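Cellobiose 2-epimerase (Spirochaeta thermophila DSM 6192, PDB 5ZIG) probably catalyses the reversible epimerization of cellobiose to 4-O-beta-D-glucopyranosyl-D-mannose. Local coordinates at residues E17-Q21 against W345-M349; Q21-L27 against N386-L391. All coordinates share one frame. Residue numbers count along the deposited sequence, not the author numbering.

Contact 1: E17-Q21 against W345-M349; sequences ELAAQ and WRFIM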
# COMPACT_ATOMS: atom_id res chain seq x y z
N GLU A 17 -10.30 -14.77 12.18
CA GLU A 17 -9.57 -15.23 11.00
C GLU A 17 -8.50 -14.23 10.60
O GLU A 17 -7.41 -14.61 10.16
CB GLU A 17 -10.53 -15.48 9.85
CG GLU A 17 -11.72 -16.35 10.27
CD GLU A 17 -12.77 -16.56 9.18
OE1 GLU A 17 -12.80 -15.79 8.20
OE2 GLU A 17 -13.57 -17.50 9.32
N LEU A 18 -8.80 -12.93 10.74
CA LEU A 18 -7.79 -11.90 10.51
C LEU A 18 -6.57 -12.15 11.39
O LEU A 18 -5.43 -12.09 10.90
CB LEU A 18 -8.38 -10.52 10.77
CG LEU A 18 -9.49 -10.06 9.82
CD1 LEU A 18 -10.17 -8.79 10.29
CD2 LEU A 18 -8.95 -9.87 8.43
N ALA A 19 -6.79 -12.48 12.66
CA ALA A 19 -5.68 -12.70 13.58
C ALA A 19 -4.92 -13.98 13.25
O ALA A 19 -3.68 -14.00 13.33
CB ALA A 19 -6.18 -12.73 15.02
N ALA A 20 -5.64 -15.05 12.91
CA ALA A 20 -4.97 -16.30 12.56
C ALA A 20 -4.17 -16.15 11.27
O ALA A 20 -3.02 -16.60 11.18
CB ALA A 20 -6.00 -17.43 12.41
N GLN A 21 -4.76 -15.51 10.27
CA GLN A 21 -4.06 -15.27 9.02
C GLN A 21 -2.76 -14.51 9.26
O GLN A 21 -1.69 -14.98 8.87
CB GLN A 21 -4.97 -14.50 8.07
CG GLN A 21 -5.87 -15.40 7.30
CD GLN A 21 -5.10 -16.29 6.36
OE1 GLN A 21 -4.23 -15.82 5.62
NE2 GLN A 21 -5.42 -17.58 6.37
N TRP A 345 -13.88 -10.74 2.15
CA TRP A 345 -13.01 -11.52 3.02
C TRP A 345 -13.23 -13.01 2.82
O TRP A 345 -12.27 -13.80 2.83
CB TRP A 345 -13.23 -11.16 4.49
CG TRP A 345 -12.31 -11.97 5.37
CD1 TRP A 345 -12.65 -13.04 6.16
CD2 TRP A 345 -10.89 -11.83 5.48
NE1 TRP A 345 -11.53 -13.55 6.78
CE2 TRP A 345 -10.43 -12.83 6.37
CE3 TRP A 345 -9.95 -10.94 4.92
CZ2 TRP A 345 -9.09 -12.97 6.72
CZ3 TRP A 345 -8.63 -11.08 5.27
CH2 TRP A 345 -8.21 -12.10 6.15
N ARG A 346 -14.49 -13.42 2.65
CA ARG A 346 -14.79 -14.81 2.34
C ARG A 346 -14.11 -15.24 1.05
O ARG A 346 -13.55 -16.34 0.97
CB ARG A 346 -16.32 -14.99 2.26
CG ARG A 346 -16.80 -16.43 2.20
CD ARG A 346 -16.13 -17.28 3.26
NE ARG A 346 -16.69 -18.63 3.31
CZ ARG A 346 -16.13 -19.65 3.95
NH1 ARG A 346 -14.99 -19.46 4.61
NH2 ARG A 346 -16.71 -20.84 3.95
N PHE A 347 -14.13 -14.38 0.04
CA PHE A 347 -13.44 -14.71 -1.21
C PHE A 347 -11.96 -14.95 -0.96
O PHE A 347 -11.38 -15.93 -1.45
CB PHE A 347 -13.65 -13.59 -2.24
CG PHE A 347 -13.13 -13.95 -3.60
CD1 PHE A 347 -13.91 -14.71 -4.47
CD2 PHE A 347 -11.84 -13.56 -3.99
CE1 PHE A 347 -13.43 -15.07 -5.70
CE2 PHE A 347 -11.36 -13.91 -5.22
CZ PHE A 347 -12.15 -14.67 -6.09
N ILE A 348 -11.33 -14.08 -0.16
CA ILE A 348 -9.92 -14.21 0.16
C ILE A 348 -9.65 -15.53 0.87
O ILE A 348 -8.73 -16.28 0.51
CB ILE A 348 -9.45 -13.03 1.03
CG1 ILE A 348 -9.58 -11.71 0.29
CG2 ILE A 348 -8.01 -13.26 1.50
CD1 ILE A 348 -9.44 -10.50 1.23
N MET A 349 -10.42 -15.81 1.93
CA MET A 349 -10.24 -17.06 2.67
C MET A 349 -10.47 -18.28 1.78
O MET A 349 -9.76 -19.29 1.91
CB MET A 349 -11.19 -17.10 3.87
CG MET A 349 -10.82 -16.13 4.99
SD MET A 349 -9.25 -16.51 5.78
CE MET A 349 -9.71 -17.77 6.96
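The first helix of the chain and one from late in it pack side by side here, neighbours in the outer ring of the (alpha/alpha)6 barrel expected of the N-acylglucosamine 2-epimerase family. Helix 7-31 contributes residues 17-21 and helix 336-352 contributes residues 345-349. The short segments run in broadly the same direction, their axes inclined by 36° and no closer than 12.3 Å. So wide a spacing must be filled by long side chains, and Trp-345 contributes the largest share. Its indole is gripped in two ways. At the ring edge, NE1 of Trp-345 donates a hydrogen bond to OE1 of Glu-17 (2.9 Å); over one face, CD2 of Leu-18 makes a CH-pi contact, 3.4 Å from the centroid of the six-membered ring. The other carboxylate oxygen of Glu-17 is hydrogen-bonded to Gln-13. One turn on, Met-349 bridges the gap, with CE 3.8 Å from CB of Glu-17 and SD 3.9 Å from CG of Gln-21, whose amide oxygen accepts a hydrogen bond from Trp-360. On the inner side, Phe-322 of helix 315-332 meets both Leu-18 and Trp-345, while Met-394 and Ile-397 of helix 384-402 also pack on Leu-18, setting the contact against two inner helices.

Contact 2: Q21-L27 against N386-L391; sequences QLFDHIL and NSRACL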
# COMPACT_ATOMS: atom_id res chain seq x y z
N GLN A 21 -4.76 -15.51 10.27
CA GLN A 21 -4.06 -15.27 9.02
C GLN A 21 -2.76 -14.51 9.26
O GLN A 21 -1.69 -14.98 8.87
CB GLN A 21 -4.97 -14.50 8.07
CG GLN A 21 -5.87 -15.40 7.30
CD GLN A 21 -5.10 -16.29 6.36
OE1 GLN A 21 -4.23 -15.82 5.62
NE2 GLN A 21 -5.42 -17.58 6.37
N LEU A 22 -2.84 -13.33 9.91
CA LEU A 22 -1.64 -12.54 10.22
C LEU A 22 -0.60 -13.37 10.96
O LEU A 22 0.53 -13.52 10.47
CB LEU A 22 -2.00 -11.29 11.06
CG LEU A 22 -0.78 -10.37 11.31
CD1 LEU A 22 -0.26 -9.84 9.97
CD2 LEU A 22 -1.01 -9.21 12.27
N PHE A 23 -0.96 -13.91 12.13
CA PHE A 23 0.07 -14.44 13.01
C PHE A 23 0.40 -15.92 12.77
O PHE A 23 1.50 -16.36 13.13
CB PHE A 23 -0.31 -14.24 14.48
CG PHE A 23 -0.45 -12.79 14.91
CD1 PHE A 23 0.66 -11.94 14.97
CD2 PHE A 23 -1.69 -12.27 15.27
CE1 PHE A 23 0.53 -10.62 15.36
CE2 PHE A 23 -1.82 -10.94 15.66
CZ PHE A 23 -0.71 -10.12 15.71
N ASP A 24 -0.51 -16.69 12.17
CA ASP A 24 -0.23 -18.10 11.96
C ASP A 24 0.09 -18.45 10.51
O ASP A 24 0.70 -19.51 10.28
CB ASP A 24 -1.42 -18.96 12.43
CG ASP A 24 -1.76 -18.74 13.89
OD1 ASP A 24 -0.83 -18.48 14.68
OD2 ASP A 24 -2.94 -18.83 14.26
N HIS A 25 -0.31 -17.62 9.56
CA HIS A 25 -0.12 -17.90 8.15
C HIS A 25 0.82 -16.91 7.47
O HIS A 25 1.85 -17.32 6.91
CB HIS A 25 -1.48 -17.93 7.45
CG HIS A 25 -1.45 -18.56 6.09
ND1 HIS A 25 -1.53 -19.92 5.90
CD2 HIS A 25 -1.35 -18.00 4.86
CE1 HIS A 25 -1.47 -20.18 4.60
NE2 HIS A 25 -1.35 -19.03 3.95
N ILE A 26 0.52 -15.61 7.50
CA ILE A 26 1.30 -14.65 6.72
C ILE A 26 2.69 -14.47 7.32
O ILE A 26 3.70 -14.77 6.67
CB ILE A 26 0.57 -13.31 6.60
CG1 ILE A 26 -0.55 -13.40 5.55
CG2 ILE A 26 1.54 -12.20 6.15
CD1 ILE A 26 -1.81 -12.55 5.89
N LEU A 27 2.77 -13.99 8.57
CA LEU A 27 4.07 -13.72 9.18
C LEU A 27 4.99 -14.94 9.22
O LEU A 27 6.18 -14.81 8.88
CB LEU A 27 3.87 -13.10 10.57
CG LEU A 27 3.18 -11.72 10.63
CD1 LEU A 27 2.93 -11.22 12.06
CD2 LEU A 27 4.04 -10.67 9.87
N ASN A 386 -1.58 -7.53 2.60
CA ASN A 386 -2.32 -8.47 3.40
C ASN A 386 -2.14 -8.33 4.90
O ASN A 386 -3.10 -8.39 5.59
CB ASN A 386 -2.22 -9.93 2.88
CG ASN A 386 -0.81 -10.49 2.88
OD1 ASN A 386 0.11 -9.90 3.39
ND2 ASN A 386 -0.66 -11.68 2.33
N SER A 387 -0.93 -8.12 5.40
CA SER A 387 -0.75 -7.90 6.80
C SER A 387 -1.49 -6.64 7.20
O SER A 387 -2.10 -6.63 8.22
CB SER A 387 0.67 -7.71 7.20
OG SER A 387 1.39 -8.88 7.25
N ARG A 388 -1.35 -5.57 6.44
CA ARG A 388 -2.08 -4.36 6.78
C ARG A 388 -3.58 -4.63 6.86
O ARG A 388 -4.25 -4.14 7.77
CB ARG A 388 -1.82 -3.26 5.75
CG ARG A 388 -2.49 -1.91 6.12
CD ARG A 388 -1.96 -0.73 5.30
NE ARG A 388 -2.35 -0.82 3.89
CZ ARG A 388 -2.16 0.14 2.97
NH1 ARG A 388 -1.59 1.29 3.31
NH2 ARG A 388 -2.54 -0.06 1.72
N ALA A 389 -4.11 -5.39 5.89
CA ALA A 389 -5.54 -5.63 5.85
C ALA A 389 -5.99 -6.37 7.09
O ALA A 389 -7.07 -6.12 7.59
CB ALA A 389 -5.91 -6.41 4.58
N CYS A 390 -5.12 -7.22 7.63
CA CYS A 390 -5.42 -7.91 8.87
C CYS A 390 -5.36 -6.96 10.06
O CYS A 390 -6.24 -6.98 10.93
CB CYS A 390 -4.46 -9.08 9.06
SG CYS A 390 -4.61 -10.43 7.87
N LEU A 391 -4.31 -6.13 10.12
CA LEU A 391 -4.18 -5.17 11.22
C LEU A 391 -5.27 -4.11 11.16
O LEU A 391 -5.87 -3.77 12.18
CB LEU A 391 -2.80 -4.51 11.20
CG LEU A 391 -1.65 -5.45 11.61
CD1 LEU A 391 -0.32 -4.93 11.08
CD2 LEU A 391 -1.59 -5.68 13.13
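Asn-386 begins the face that helix 384-402 presents to residues 21-27 of helix 7-31. Its ND2 lies 3.7 Å from CG1 of Ile-26, but its hydrogen-bonding partner is Glu-359. Next comes Ser-387, the point where the backbones are nearest, with CA 5.8 Å from CA of Leu-22. Its OG sits among methyl groups, 3.3 Å from CD1 of Leu-22 and 3.5 Å from CG2 of Ile-26, and is hydrogen-bonded to the carbonyl of Ser-383, just ahead of the helix. Arg-388 points away from helix 7-31 and forms salt bridges with Glu-199, Glu-256 and Glu-320. Cys-390 returns to the interface: its CB is 3.9 Å from CB of Leu-22, and its SG 4.0 Å from CD1 of Ile-26. Leu-391 ends the segment, with CD2 3.7 Å from CD2 of Leu-22. The segments are nearly antiparallel, at 170°, with axes 9.8 Å apart, as suits an outer helix against an inner one in an alpha/alpha barrel. Helix 7-31 widens here into a pi-type turn, in which Ile-26 N hydrogen-bonds to Gln-21 O (2.7 Å). No hydrogen bond joins the segments; apolar packing with small residues holds them together, and Asn-386 ND2 and Ser-387 OG find hydrogen-bond partners outside them.

Helix 7-31, the first of the chain, enters both contacts in successive turns, with Gln-21 common to the two. From residues 17-21 the chain travels through a largely helical circuit before 345-349 returns to close contact 1; a little later 386-391 comes back to residues 21-27 and closes contact 2. Because the first partners follow one another in the same order as the second, the two closures cross rather than nest. Contact 1 joins the opening helix to helix 336-352 beside it, and contact 2 joins it to the final helix, 384-402, so the N-terminal helix closes the ring against the last two helices of the chain. The centres lie about 9 Å apart, and Leu-18 O approaches Cys-390 SG to 3.6 Å.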